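Local coordinates for 3-hydroxyadipyl-CoA dehydrogenase (Escherichia coli, PDB 3MOG), which oxidises (3S)-3-hydroxyadipyl-CoA to 3-oxoadipyl-CoA with NAD+ in the phenylacetate degradation pathway, at residues P230-D235 / A287-V292; D240-V245 / L263-L268. One frame throughout, in Å; residues are numbered along the deposited sequence.

Contact 1 (P230-D235 / A287-V292); sequences PLELTD and AEREAV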
ATOM      1  N   PRO C 230      -4.559 -24.924   8.480  1.00 48.05           N
ATOM      2  CA  PRO C 230      -3.523 -23.966   8.067  1.00 48.56           C
ATOM      3  C   PRO C 230      -2.491 -23.651   9.162  1.00 48.80           C
ATOM      4  O   PRO C 230      -1.322 -23.498   8.857  1.00 48.76           O
ATOM      5  CB  PRO C 230      -4.328 -22.714   7.721  1.00 41.97           C
ATOM      6  CG  PRO C 230      -5.565 -22.811   8.535  1.00 33.67           C
ATOM      7  CD  PRO C 230      -5.893 -24.297   8.523  1.00 37.78           C
ATOM      8  N   LEU C 231      -2.905 -23.601  10.424  1.00 49.81           N
ATOM      9  CA  LEU C 231      -1.988 -23.154  11.486  1.00 50.65           C
ATOM     10  C   LEU C 231      -1.006 -24.264  11.870  1.00 50.69           C
ATOM     11  O   LEU C 231       0.202 -24.049  11.919  1.00 49.33           O
ATOM     12  CB  LEU C 231      -2.766 -22.596  12.677  1.00 53.57           C
ATOM     13  CG  LEU C 231      -3.658 -21.387  12.339  1.00 55.91           C
ATOM     14  CD1 LEU C 231      -4.739 -21.191  13.375  1.00 51.50           C
ATOM     15  CD2 LEU C 231      -2.843 -20.107  12.199  1.00 48.06           C
ATOM     16  N   GLU C 232      -1.523 -25.472  12.067  1.00 58.22           N
ATOM     17  CA  GLU C 232      -0.669 -26.648  12.221  1.00 56.12           C
ATOM     18  C   GLU C 232       0.312 -26.835  11.044  1.00 53.36           C
ATOM     19  O   GLU C 232       1.487 -27.126  11.267  1.00 54.69           O
ATOM     20  CB  GLU C 232      -1.515 -27.901  12.417  1.00 57.13           C
ATOM     21  CG  GLU C 232      -0.690 -29.133  12.737  1.00 67.95           C
ATOM     22  CD  GLU C 232      -1.526 -30.357  13.043  1.00 76.42           C
ATOM     23  OE1 GLU C 232      -2.753 -30.213  13.260  1.00 77.69           O
ATOM     24  OE2 GLU C 232      -0.942 -31.463  13.068  1.00 79.14           O
ATOM     25  N   LEU C 233      -0.167 -26.662   9.811  1.00 53.09           N
ATOM     26  CA  LEU C 233       0.692 -26.724   8.621  1.00 50.47           C
ATOM     27  C   LEU C 233       1.786 -25.653   8.637  1.00 50.16           C
ATOM     28  O   LEU C 233       2.912 -25.931   8.246  1.00 51.45           O
ATOM     29  CB  LEU C 233      -0.128 -26.633   7.325  1.00 50.78           C
ATOM     30  CG  LEU C 233       0.567 -26.875   5.976  1.00 55.00           C
ATOM     31  CD1 LEU C 233       1.000 -28.321   5.834  1.00 60.37           C
ATOM     32  CD2 LEU C 233      -0.333 -26.487   4.817  1.00 50.74           C
ATOM     33  N   THR C 234       1.486 -24.449   9.114  1.00 46.86           N
ATOM     34  CA  THR C 234       2.565 -23.458   9.282  1.00 52.77           C
ATOM     35  C   THR C 234       3.605 -23.882  10.336  1.00 58.20           C
ATOM     36  O   THR C 234       4.800 -23.617  10.164  1.00 57.11           O
ATOM     37  CB  THR C 234       2.066 -22.029   9.596  1.00 54.94           C
ATOM     38  OG1 THR C 234       1.398 -21.994  10.864  1.00 51.52           O
ATOM     39  CG2 THR C 234       1.135 -21.526   8.517  1.00 58.54           C
ATOM     40  N   ASP C 235       3.149 -24.536  11.413  1.00 57.56           N
ATOM     41  CA  ASP C 235       4.053 -25.108  12.432  1.00 60.29           C
ATOM     42  C   ASP C 235       4.931 -26.215  11.848  1.00 56.61           C
ATOM     43  O   ASP C 235       6.097 -26.345  12.204  1.00 62.20           O
ATOM     44  CB  ASP C 235       3.276 -25.636  13.649  1.00 54.91           C
ATOM     45  CG  ASP C 235       3.215 -24.635  14.809  1.00 61.76           C
ATOM     46  OD1 ASP C 235       3.537 -23.446  14.605  1.00 54.10           O
ATOM     47  OD2 ASP C 235       2.840 -25.045  15.939  1.00 57.58           O
ATOM     48  N   ALA C 287       4.210 -31.758  24.334  1.00111.08           N
ATOM     49  CA  ALA C 287       2.953 -32.432  24.671  1.00114.66           C
ATOM     50  C   ALA C 287       2.198 -32.811  23.396  1.00117.47           C
ATOM     51  O   ALA C 287       2.107 -32.008  22.464  1.00117.82           O
ATOM     52  CB  ALA C 287       2.089 -31.540  25.561  1.00113.99           C
ATOM     53  N   GLU C 288       1.667 -34.033  23.361  1.00120.59           N
ATOM     54  CA  GLU C 288       0.996 -34.568  22.168  1.00123.33           C
ATOM     55  C   GLU C 288      -0.340 -33.877  21.862  1.00123.55           C
ATOM     56  O   GLU C 288      -0.933 -33.234  22.740  1.00121.49           O
ATOM     57  CB  GLU C 288       0.817 -36.086  22.280  1.00124.99           C
ATOM     58  CG  GLU C 288       2.124 -36.874  22.185  1.00131.69           C
ATOM     59  CD  GLU C 288       1.918 -38.381  22.111  1.00136.03           C
ATOM     60  OE1 GLU C 288       0.997 -38.904  22.778  1.00136.63           O
ATOM     61  OE2 GLU C 288       2.690 -39.046  21.386  1.00137.91           O
ATOM     62  N   ARG C 289      -0.797 -34.019  20.616  1.00124.19           N
ATOM     63  CA  ARG C 289      -1.971 -33.290  20.109  1.00123.56           C
ATOM     64  C   ARG C 289      -3.323 -33.739  20.694  1.00121.24           C
ATOM     65  O   ARG C 289      -3.702 -34.913  20.613  1.00121.19           O
ATOM     66  CB  ARG C 289      -2.001 -33.255  18.563  1.00124.00           C
ATOM     67  CG  ARG C 289      -2.164 -34.593  17.840  1.00125.26           C
ATOM     68  CD  ARG C 289      -3.019 -34.438  16.582  1.00128.17           C
ATOM     69  NE  ARG C 289      -2.223 -34.261  15.365  1.00130.54           N
ATOM     70  CZ  ARG C 289      -2.726 -34.219  14.130  1.00130.64           C
ATOM     71  NH1 ARG C 289      -4.035 -34.334  13.924  1.00131.26           N
ATOM     72  NH2 ARG C 289      -1.915 -34.064  13.091  1.00126.20           N
ATOM     73  N   GLU C 290      -4.037 -32.785  21.291  1.00117.01           N
ATOM     74  CA  GLU C 290      -5.380 -33.031  21.815  1.00113.97           C
ATOM     75  C   GLU C 290      -6.395 -33.199  20.680  1.00109.12           C
ATOM     76  O   GLU C 290      -6.141 -32.796  19.543  1.00109.44           O
ATOM     77  CB  GLU C 290      -5.814 -31.888  22.737  1.00115.12           C
ATOM     78  CG  GLU C 290      -4.991 -31.754  24.010  1.00120.56           C
ATOM     79  CD  GLU C 290      -5.686 -30.917  25.074  1.00126.44           C
ATOM     80  OE1 GLU C 290      -6.183 -29.813  24.752  1.00130.23           O
ATOM     81  OE2 GLU C 290      -5.735 -31.366  26.240  1.00125.37           O
ATOM     82  N   ALA C 291      -7.536 -33.807  20.992  1.00102.72           N
ATOM     83  CA  ALA C 291      -8.638 -33.904  20.044  1.00 97.33           C
ATOM     84  C   ALA C 291      -9.688 -32.848  20.375  1.00 94.37           C
ATOM     85  O   ALA C 291     -10.042 -32.662  21.541  1.00 94.79           O
ATOM     86  CB  ALA C 291      -9.251 -35.298  20.070  1.00 97.10           C
ATOM     87  N   VAL C 292     -10.157 -32.143  19.348  1.00 91.15           N
ATOM     88  CA  VAL C 292     -11.254 -31.184  19.497  1.00 88.08           C
ATOM     89  C   VAL C 292     -12.569 -31.935  19.702  1.00 85.00           C
ATOM     90  O   VAL C 292     -12.883 -32.865  18.958  1.00 81.80           O
ATOM     91  CB  VAL C 292     -11.367 -30.218  18.295  1.00 87.99           C
ATOM     92  CG1 VAL C 292     -10.438 -29.031  18.479  1.00 86.29           C
ATOM     93  CG2 VAL C 292     -11.072 -30.948  16.986  1.00 92.07           C
TER
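Glu232 and Arg289 make the whole of this contact: a single salt bridge, Glu232 OE2 to Arg289 NH2 at 2.8 Å, joins helix 230-237 to an irregular loop. The bridge is one-pronged. Carboxylate and guanidinium planes stand 80° apart, so the two groups cannot pair in the flat, two-bonded fashion; OE2 meets NH2, while Glu232 OE1 sits over a face of the guanidinium near its rim, 3.9 Å from Arg289 NH2. The Glu232 chain runs straight out from the helix, CG anti to the backbone N (chi1 -174°) and extended beyond it, whereas Arg289 bends at chi2 and chi3 to bring NH2 across to it.

Helix 230-237 falls in the first of the chain's two 3-hydroxyacyl-CoA dehydrogenase C-terminal domains, the helical part that follows the NAD-binding Rossmann domain. The 287-292 segment belongs to the long loop leading from that helical domain toward strand 307-309, an edge strand of the six-stranded sheet in the second half of the chain. Between the two segments only 72 Å² is buried, with the acid on the covered side and the arginine at the surface.

Further out, Glu232 rests on Tyr283 and Trp285, and its OE1 makes a weak hydrogen bond to a glycerol probably left from crystallisation. Asp217 takes the backbone N-H groups of Leu231 and Glu232 on its two carboxylate oxygens. One turn on, Thr234 OG1 donates to Leu231 O at 2.6 Å, in the carbonyl plane and on a lone pair, and the same oxygen accepts the helical bond from Asp235 N at 3.0 Å.

Contact 2 (D240-V245 / L263-L268); sequences DVNFAV and LVQQEL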
ATOM      1  N   ASP C 240       9.261 -19.501  10.106  1.00 55.25           N
ATOM      2  CA  ASP C 240      10.246 -18.727   9.351  1.00 55.47           C
ATOM      3  C   ASP C 240      10.107 -18.889   7.837  1.00 51.30           C
ATOM      4  O   ASP C 240      10.179 -17.904   7.112  1.00 54.74           O
ATOM      5  CB  ASP C 240      11.684 -19.037   9.814  1.00 53.04           C
ATOM      6  CG  ASP C 240      12.059 -20.526   9.684  1.00 56.64           C
ATOM      7  OD1 ASP C 240      11.169 -21.408   9.663  1.00 58.99           O
ATOM      8  OD2 ASP C 240      13.268 -20.812   9.607  1.00 67.22           O
ATOM      9  N   VAL C 241       9.881 -20.120   7.379  1.00 50.54           N
ATOM     10  CA  VAL C 241       9.808 -20.426   5.946  1.00 51.91           C
ATOM     11  C   VAL C 241       8.507 -19.885   5.333  1.00 53.07           C
ATOM     12  O   VAL C 241       8.537 -19.206   4.299  1.00 58.62           O
ATOM     13  CB  VAL C 241       9.961 -21.957   5.675  1.00 56.56           C
ATOM     14  CG1 VAL C 241       9.908 -22.274   4.170  1.00 50.56           C
ATOM     15  CG2 VAL C 241      11.273 -22.494   6.281  1.00 53.64           C
ATOM     16  N   ASN C 242       7.384 -20.152   6.001  1.00 44.83           N
ATOM     17  CA  ASN C 242       6.065 -19.784   5.487  1.00 47.89           C
ATOM     18  C   ASN C 242       5.881 -18.270   5.474  1.00 47.11           C
ATOM     19  O   ASN C 242       5.316 -17.730   4.525  1.00 47.67           O
ATOM     20  CB  ASN C 242       4.971 -20.551   6.248  1.00 43.81           C
ATOM     21  CG  ASN C 242       3.553 -20.112   5.904  1.00 47.47           C
ATOM     22  OD1 ASN C 242       3.017 -19.176   6.513  1.00 46.24           O
ATOM     23  ND2 ASN C 242       2.904 -20.837   4.979  1.00 42.12           N
ATOM     24  N   PHE C 243       6.415 -17.600   6.500  1.00 49.79           N
ATOM     25  CA  PHE C 243       6.369 -16.141   6.626  1.00 47.96           C
ATOM     26  C   PHE C 243       7.244 -15.479   5.576  1.00 51.34           C
ATOM     27  O   PHE C 243       6.907 -14.396   5.084  1.00 57.46           O
ATOM     28  CB  PHE C 243       6.819 -15.710   8.032  1.00 48.94           C
ATOM     29  CG  PHE C 243       6.746 -14.215   8.297  1.00 38.16           C
ATOM     30  CD1 PHE C 243       5.522 -13.589   8.513  1.00 39.40           C
ATOM     31  CD2 PHE C 243       7.909 -13.457   8.401  1.00 46.63           C
ATOM     32  CE1 PHE C 243       5.440 -12.222   8.796  1.00 42.26           C
ATOM     33  CE2 PHE C 243       7.854 -12.077   8.680  1.00 34.76           C
ATOM     34  CZ  PHE C 243       6.617 -11.457   8.875  1.00 41.93           C
ATOM     35  N   ALA C 244       8.363 -16.123   5.243  1.00 52.93           N
ATOM     36  CA  ALA C 244       9.289 -15.596   4.228  1.00 49.36           C
ATOM     37  C   ALA C 244       8.657 -15.641   2.842  1.00 48.08           C
ATOM     38  O   ALA C 244       8.862 -14.730   2.045  1.00 49.77           O
ATOM     39  CB  ALA C 244      10.628 -16.363   4.232  1.00 44.71           C
ATOM     40  N   VAL C 245       7.894 -16.699   2.567  1.00 44.90           N
ATOM     41  CA  VAL C 245       7.129 -16.799   1.316  1.00 48.09           C
ATOM     42  C   VAL C 245       6.043 -15.703   1.237  1.00 50.11           C
ATOM     43  O   VAL C 245       5.972 -14.969   0.250  1.00 52.91           O
ATOM     44  CB  VAL C 245       6.568 -18.235   1.089  1.00 51.72           C
ATOM     45  CG1 VAL C 245       5.665 -18.271  -0.128  1.00 50.05           C
ATOM     46  CG2 VAL C 245       7.727 -19.260   0.926  1.00 33.35           C
ATOM     47  N   LEU C 263       1.059  -9.659  11.978  1.00 43.15           N
ATOM     48  CA  LEU C 263       1.887  -9.346  13.164  1.00 53.43           C
ATOM     49  C   LEU C 263       1.946 -10.534  14.131  1.00 55.64           C
ATOM     50  O   LEU C 263       2.889 -10.653  14.906  1.00 58.29           O
ATOM     51  CB  LEU C 263       1.385  -8.114  13.927  1.00 47.04           C
ATOM     52  CG  LEU C 263       1.393  -6.742  13.259  1.00 53.29           C
ATOM     53  CD1 LEU C 263       0.349  -5.908  13.963  1.00 50.75           C
ATOM     54  CD2 LEU C 263       2.768  -6.041  13.270  1.00 47.37           C
ATOM     55  N   VAL C 264       0.936 -11.404  14.076  1.00 54.43           N
ATOM     56  CA  VAL C 264       0.902 -12.609  14.897  1.00 53.95           C
ATOM     57  C   VAL C 264       1.950 -13.603  14.421  1.00 55.23           C
ATOM     58  O   VAL C 264       2.643 -14.207  15.242  1.00 62.33           O
ATOM     59  CB  VAL C 264      -0.501 -13.273  14.916  1.00 55.21           C
ATOM     60  CG1 VAL C 264      -0.521 -14.482  15.864  1.00 51.12           C
ATOM     61  CG2 VAL C 264      -1.544 -12.267  15.330  1.00 49.90           C
ATOM     62  N   GLN C 265       2.090 -13.746  13.104  1.00 51.12           N
ATOM     63  CA  GLN C 265       3.125 -14.622  12.556  1.00 51.79           C
ATOM     64  C   GLN C 265       4.517 -14.033  12.738  1.00 51.25           C
ATOM     65  O   GLN C 265       5.431 -14.741  13.159  1.00 57.23           O
ATOM     66  CB  GLN C 265       2.879 -14.977  11.085  1.00 48.01           C
ATOM     67  CG  GLN C 265       3.713 -16.181  10.642  1.00 54.14           C
ATOM     68  CD  GLN C 265       3.476 -16.609   9.204  1.00 53.82           C
ATOM     69  OE1 GLN C 265       3.099 -15.801   8.353  1.00 51.88           O
ATOM     70  NE2 GLN C 265       3.739 -17.887   8.917  1.00 45.58           N
ATOM     71  N   GLN C 266       4.663 -12.749  12.416  1.00 50.05           N
ATOM     72  CA  GLN C 266       5.927 -12.030  12.583  1.00 48.74           C
ATOM     73  C   GLN C 266       6.455 -12.210  13.999  1.00 50.40           C
ATOM     74  O   GLN C 266       7.614 -12.543  14.180  1.00 46.06           O
ATOM     75  CB  GLN C 266       5.771 -10.523  12.294  1.00 50.21           C
ATOM     76  CG  GLN C 266       7.123  -9.791  12.289  1.00 43.94           C
ATOM     77  CD  GLN C 266       7.061  -8.334  11.899  1.00 45.16           C
ATOM     78  OE1 GLN C 266       7.674  -7.934  10.916  1.00 64.48           O
ATOM     79  NE2 GLN C 266       6.343  -7.525  12.675  1.00 46.65           N
ATOM     80  N   GLU C 267       5.587 -11.988  14.987  1.00 54.25           N
ATOM     81  CA  GLU C 267       5.931 -12.166  16.400  1.00 58.02           C
ATOM     82  C   GLU C 267       6.494 -13.549  16.715  1.00 58.26           C
ATOM     83  O   GLU C 267       7.466 -13.655  17.470  1.00 52.18           O
ATOM     84  CB  GLU C 267       4.722 -11.881  17.297  1.00 57.64           C
ATOM     85  CG  GLU C 267       5.069 -11.657  18.752  1.00 66.36           C
ATOM     86  CD  GLU C 267       5.397 -10.206  19.080  1.00 70.60           C
ATOM     87  OE1 GLU C 267       5.952  -9.478  18.217  1.00 60.99           O
ATOM     88  OE2 GLU C 267       5.093  -9.802  20.223  1.00 71.12           O
ATOM     89  N   LEU C 268       5.896 -14.590  16.124  1.00 53.78           N
ATOM     90  CA  LEU C 268       6.364 -15.963  16.316  1.00 53.74           C
ATOM     91  C   LEU C 268       7.750 -16.210  15.707  1.00 57.08           C
ATOM     92  O   LEU C 268       8.551 -16.966  16.272  1.00 62.94           O
ATOM     93  CB  LEU C 268       5.354 -16.983  15.770  1.00 49.43           C
ATOM     94  CG  LEU C 268       3.978 -17.170  16.439  1.00 56.97           C
ATOM     95  CD1 LEU C 268       3.233 -18.302  15.732  1.00 49.86           C
ATOM     96  CD2 LEU C 268       4.057 -17.454  17.944  1.00 48.11           C
TER
HETATM   97  O   HOH W   1       1.807 -17.116   6.240  1.00 44.30           O
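Phe243 and Gln265 bring the two backbones closest, their CA atoms 6.9 Å apart, where the short helical segments 240-245 and 263-268 run roughly antiparallel, at 136° between their directions and 9.9 Å between axes. Both belong to the first of the chain's two 3-hydroxyacyl-CoA dehydrogenase C-terminal domains, a helical one, and a loop of ten residues joins their helices.

Gln265 is the polar bridge of the pair. Its chain leaves the helix with CG anti to the backbone N (chi1 -164°) and stays extended, which carries the amide over to the facing helix. There NE2 donates to Asn242 OD1 at 2.8 Å, with an N-H...O angle of 161°; the acceptor lies almost in the Gln265 amide plane, and the donor falls on a lone pair of the Asn242 carbonyl. NE2 also donates to Gln239 OE1, so two acceptors just along the chain from each other fix which way round this buried amide lies. With an alanine here, Asn242 OD1 would probably lose the donor that NE2 supplies, and a gap would be likely to open beside the Phe243 ring.

Phe243 fills the rest of the interface. Gln265 OE1 lies at the edge of its ring, in plane, 3.3 Å from CD1, with the amide plane standing nearly upright to the ring. Gln266 takes a face instead: its CA makes a CH-pi contact 4.1 Å from the Phe243 ring centroid. Gln266 also packs against Trp254 of the second subunit. The amide oxygen of Gln265 has a partner of its own, a water that donates to OE1 at 2.8 Å.

Overall arrangement
From the N terminus, the chain passes through the NAD-binding Rossmann domain before reaching either contact. It then enters the first of its two C-terminal-type helical domains, where helix 230-237 is followed directly by helix 239-252. Contact 2 closes the shorter loop, folding helix 263-270 back on helix 239-252. Contact 1 closes the wider one, bringing residues 287-292 back to helix 230-237, so the two loops nest and do not cross. Their centres lie about 17 Å apart, yet they touch where Thr234 CG2 packs on Asn242 OD1 at 3.6 Å. Contact 2 thus joins helices within one domain, while contact 1 ties that domain to the loop bound for the second half.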